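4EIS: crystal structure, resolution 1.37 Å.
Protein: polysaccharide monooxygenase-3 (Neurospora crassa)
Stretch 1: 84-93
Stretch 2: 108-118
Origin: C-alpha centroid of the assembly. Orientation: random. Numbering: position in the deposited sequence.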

# COMPACT_ATOMS: atom_id res chain seq x y z
N GLY A 84 -4.76 13.37 1.86
CA GLY A 84 -4.22 12.74 0.67
C GLY A 84 -4.99 11.49 0.33
O GLY A 84 -5.88 11.06 1.09
N PRO A 85 -4.66 10.89 -0.82
CA PRO A 85 -5.25 9.64 -1.26
C PRO A 85 -4.73 8.43 -0.50
O PRO A 85 -3.71 8.49 0.16
CB PRO A 85 -4.77 9.55 -2.71
CG PRO A 85 -3.44 10.21 -2.67
CD PRO A 85 -3.63 11.38 -1.75
N VAL A 86 -5.47 7.34 -0.59
CA VAL A 86 -5.11 6.05 -0.01
C VAL A 86 -5.24 5.05 -1.16
O VAL A 86 -6.24 5.04 -1.88
CB VAL A 86 -6.04 5.65 1.15
CG1 VAL A 86 -5.58 4.34 1.77
CG2 VAL A 86 -6.05 6.75 2.21
N ILE A 87 -4.20 4.24 -1.38
CA ILE A 87 -4.14 3.40 -2.57
C ILE A 87 -3.60 2.03 -2.22
O ILE A 87 -2.65 1.93 -1.44
CB ILE A 87 -3.26 4.05 -3.67
CG1 ILE A 87 -3.55 5.56 -3.85
CG2 ILE A 87 -3.49 3.32 -4.98
CD1 ILE A 87 -2.54 6.31 -4.71
N THR A 88 -4.18 0.98 -2.81
CA THR A 88 -3.74 -0.38 -2.58
C THR A 88 -3.49 -1.11 -3.90
O THR A 88 -4.26 -0.99 -4.84
CB THR A 88 -4.77 -1.14 -1.73
OG1 THR A 88 -5.05 -0.36 -0.56
CG2 THR A 88 -4.27 -2.51 -1.29
N TYR A 89 -2.32 -1.76 -3.97
CA TYR A 89 -1.91 -2.55 -5.10
C TYR A 89 -1.62 -4.01 -4.69
O TYR A 89 -1.40 -4.31 -3.53
CB TYR A 89 -0.62 -1.99 -5.71
CG TYR A 89 -0.64 -0.57 -6.23
CD1 TYR A 89 -0.77 -0.32 -7.58
CD2 TYR A 89 -0.52 0.52 -5.36
CE1 TYR A 89 -0.77 0.97 -8.08
CE2 TYR A 89 -0.53 1.83 -5.83
CZ TYR A 89 -0.66 2.05 -7.20
OH TYR A 89 -0.67 3.32 -7.72
N MET A 90 -1.58 -4.90 -5.67
CA MET A 90 -1.08 -6.26 -5.45
C MET A 90 -0.10 -6.62 -6.56
O MET A 90 -0.06 -5.98 -7.62
CB MET A 90 -2.24 -7.25 -5.41
CG MET A 90 -3.23 -6.97 -4.29
SD MET A 90 -4.53 -8.21 -4.20
CE MET A 90 -3.63 -9.72 -4.00
N ALA A 91 0.70 -7.63 -6.28
CA ALA A 91 1.58 -8.24 -7.30
C ALA A 91 1.72 -9.74 -7.03
O ALA A 91 1.81 -10.14 -5.85
CB ALA A 91 2.95 -7.60 -7.31
N ARG A 92 1.71 -10.56 -8.07
CA ARG A 92 1.84 -12.00 -7.89
C ARG A 92 3.30 -12.36 -7.67
O ARG A 92 4.15 -12.00 -8.46
CB ARG A 92 1.28 -12.77 -9.08
CG ARG A 92 1.15 -14.25 -8.81
CD ARG A 92 0.87 -15.04 -10.05
NE ARG A 92 0.88 -16.46 -9.74
CZ ARG A 92 -0.14 -17.14 -9.22
NH1 ARG A 92 -1.29 -16.54 -9.00
NH2 ARG A 92 -0.00 -18.43 -8.94
N CYS A 93 3.58 -13.00 -6.54
CA CYS A 93 4.89 -13.54 -6.26
C CYS A 93 5.11 -14.82 -7.04
O CYS A 93 4.16 -15.46 -7.48
CB CYS A 93 5.02 -13.84 -4.77
SG CYS A 93 4.67 -12.40 -3.73
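Stretch 2, residues 108-118: KVWFKIKEGGR

Stretch 2 runs antiparallel to stretch 1 as a neighbouring β-strand, the N-to-C directions of the two strands 147° apart and their axes approaching to 4.4 Å. Three pairs of residues set the register through their backbones. Val86 N donates to Gly116 O at 3.1 Å and Gly116 N returns to Val86 O at 3.0 Å; Thr88 N reaches Lys114 O at 2.9 Å; Met90 N to Phe111 O and Phe111 N to Met90 O are both 2.8 Å.

The ladder is not regular. Thr88 O accepts twice, from Ile113 N at 2.8 Å and Lys114 N at 3.2 Å, so one extra residue is absorbed between Lys112 and Lys114. This is a β-bulge, and Ile113 takes phi/psi of -109/-21, its phi still strand-like while psi falls far short of the extended value. Its CA-to-CB bond points sideways, yet with chi1 p and chi2 t its CD1 comes to 3.9 Å from Met90 CG and 3.8 Å from Thr88 CG2, so the bulged residue still packs on the sheet.

Val86, Thr88, Met90, Phe111 and Lys114 share one face. Phe111 takes chi1 p, 53°, which carries its ring back across the neighbouring strand: CZ lies 3.6 Å from Met90 CB, and Met90 O sits over one ring face. Met90, at m, t, p, extends beside it, with SD 5.5 Å from the ring centroid in an oblique approach. Lys114 instead is all t, and its end leads away from stretch 1.

The other face carries Ile87, Tyr89, Lys112 and Glu115. Tyr89 adopts chi1 m and lays its ring along Lys112, whose CG covers one ring face; Tyr89 OH is 3.5 Å from Lys112 CE. Lys112 runs t, t and then turns at chi3 m, bringing NZ within 2.8 Å of Glu115 OE2 in a salt bridge. Glu115 meets it with chi1 p and an extended remainder. Ile87, at m, t, packs CG2 against Lys112 CE at 3.8 Å, so the aliphatic part of the lysine serves as apolar surface while its charge is paired.

Near the start of stretch 2, Ala91 CB lies over the six-membered ring of Trp110, 3.9 Å from its centroid in a CH-pi contact, and 3.8 Å from Val109 CG2. One water extends the pairing here, accepting from Arg92 N at 2.8 Å and donating to Val109 O at 2.7 Å. At the other end Pro85 CB rests 3.1 Å from Gly116 O, a tight fit beside the last hydrogen-bonded pair.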

# COMPACT_ATOMS: atom_id res chain seq x y z
N LYS A 108 7.43 -4.54 -13.93
CA LYS A 108 6.05 -4.08 -14.04
C LYS A 108 5.10 -5.20 -13.63
O LYS A 108 4.59 -5.96 -14.45
CB LYS A 108 5.77 -3.53 -15.44
CG LYS A 108 6.62 -2.32 -15.77
CD LYS A 108 6.53 -1.95 -17.23
CE LYS A 108 6.30 -0.46 -17.39
NZ LYS A 108 4.90 -0.10 -17.03
N VAL A 109 4.93 -5.34 -12.32
CA VAL A 109 4.20 -6.46 -11.73
C VAL A 109 3.01 -6.01 -10.86
O VAL A 109 2.23 -6.83 -10.41
CB VAL A 109 5.13 -7.38 -10.89
CG1 VAL A 109 6.23 -7.96 -11.76
CG2 VAL A 109 5.72 -6.65 -9.68
N TRP A 110 2.89 -4.72 -10.62
CA TRP A 110 1.89 -4.24 -9.67
C TRP A 110 0.61 -3.80 -10.33
O TRP A 110 0.65 -3.03 -11.28
CB TRP A 110 2.41 -3.05 -8.88
CG TRP A 110 3.67 -3.33 -8.08
CD1 TRP A 110 5.00 -3.11 -8.45
CD2 TRP A 110 3.74 -3.86 -6.72
NE1 TRP A 110 5.85 -3.48 -7.45
CE2 TRP A 110 5.15 -3.94 -6.37
CE3 TRP A 110 2.80 -4.28 -5.81
CZ2 TRP A 110 5.57 -4.41 -5.14
CZ3 TRP A 110 3.23 -4.76 -4.57
CH2 TRP A 110 4.58 -4.84 -4.26
N PHE A 111 -0.54 -4.27 -9.82
CA PHE A 111 -1.83 -3.83 -10.29
C PHE A 111 -2.56 -3.15 -9.15
O PHE A 111 -2.50 -3.61 -8.02
CB PHE A 111 -2.65 -4.97 -10.96
CG PHE A 111 -2.79 -6.22 -10.12
CD1 PHE A 111 -3.96 -6.49 -9.43
CD2 PHE A 111 -1.76 -7.16 -10.07
CE1 PHE A 111 -4.09 -7.62 -8.65
CE2 PHE A 111 -1.89 -8.31 -9.31
CZ PHE A 111 -3.07 -8.55 -8.62
N LYS A 112 -3.23 -2.05 -9.46
CA LYS A 112 -3.99 -1.29 -8.49
C LYS A 112 -5.30 -2.00 -8.25
O LYS A 112 -6.03 -2.27 -9.20
CB LYS A 112 -4.24 0.11 -9.04
CG LYS A 112 -4.97 1.05 -8.09
CD LYS A 112 -5.25 2.40 -8.71
CE LYS A 112 -4.03 3.27 -8.76
NZ LYS A 112 -4.28 4.58 -9.42
N ILE A 113 -5.63 -2.26 -6.98
CA ILE A 113 -6.92 -2.86 -6.64
C ILE A 113 -7.92 -1.91 -5.95
O ILE A 113 -9.11 -2.18 -5.96
CB ILE A 113 -6.75 -4.15 -5.81
CG1 ILE A 113 -6.08 -3.84 -4.47
CG2 ILE A 113 -5.96 -5.20 -6.62
CD1 ILE A 113 -6.37 -4.89 -3.43
N LYS A 114 -7.43 -0.83 -5.34
CA LYS A 114 -8.33 0.14 -4.73
C LYS A 114 -7.69 1.51 -4.62
O LYS A 114 -6.48 1.60 -4.40
CB LYS A 114 -8.74 -0.32 -3.32
CG LYS A 114 -9.86 0.51 -2.71
CD LYS A 114 -10.40 -0.04 -1.39
CE LYS A 114 -11.50 0.85 -0.83
NZ LYS A 114 -12.06 0.30 0.43
N GLU A 115 -8.50 2.57 -4.77
CA GLU A 115 -7.99 3.92 -4.62
C GLU A 115 -9.09 4.84 -4.13
O GLU A 115 -10.28 4.61 -4.39
CB GLU A 115 -7.41 4.47 -5.93
CG GLU A 115 -8.49 4.71 -7.00
CD GLU A 115 -7.97 5.22 -8.33
OE1 GLU A 115 -8.79 5.37 -9.25
OE2 GLU A 115 -6.74 5.46 -8.47
N GLY A 116 -8.66 5.91 -3.47
CA GLY A 116 -9.55 6.97 -3.06
C GLY A 116 -8.73 8.25 -3.05
O GLY A 116 -7.55 8.20 -2.74
N GLY A 117 -9.37 9.36 -3.40
CA GLY A 117 -8.67 10.64 -3.55
C GLY A 117 -9.28 11.76 -2.74
O GLY A 117 -9.50 11.60 -1.54
N ARG A 118 -9.49 12.90 -3.38
CA ARG A 118 -10.12 14.09 -2.79
C ARG A 118 -11.60 14.09 -3.15
O ARG A 118 -11.94 13.81 -4.31
CB ARG A 118 -9.44 15.35 -3.32
CG ARG A 118 -9.91 16.66 -2.72
CD ARG A 118 -9.14 17.86 -3.28
NE ARG A 118 -9.39 19.05 -2.47
CZ ARG A 118 -8.64 20.15 -2.45
NH1 ARG A 118 -7.57 20.26 -3.22
NH2 ARG A 118 -8.98 21.16 -1.66
O HOH W 1 1.55 -9.42 -10.67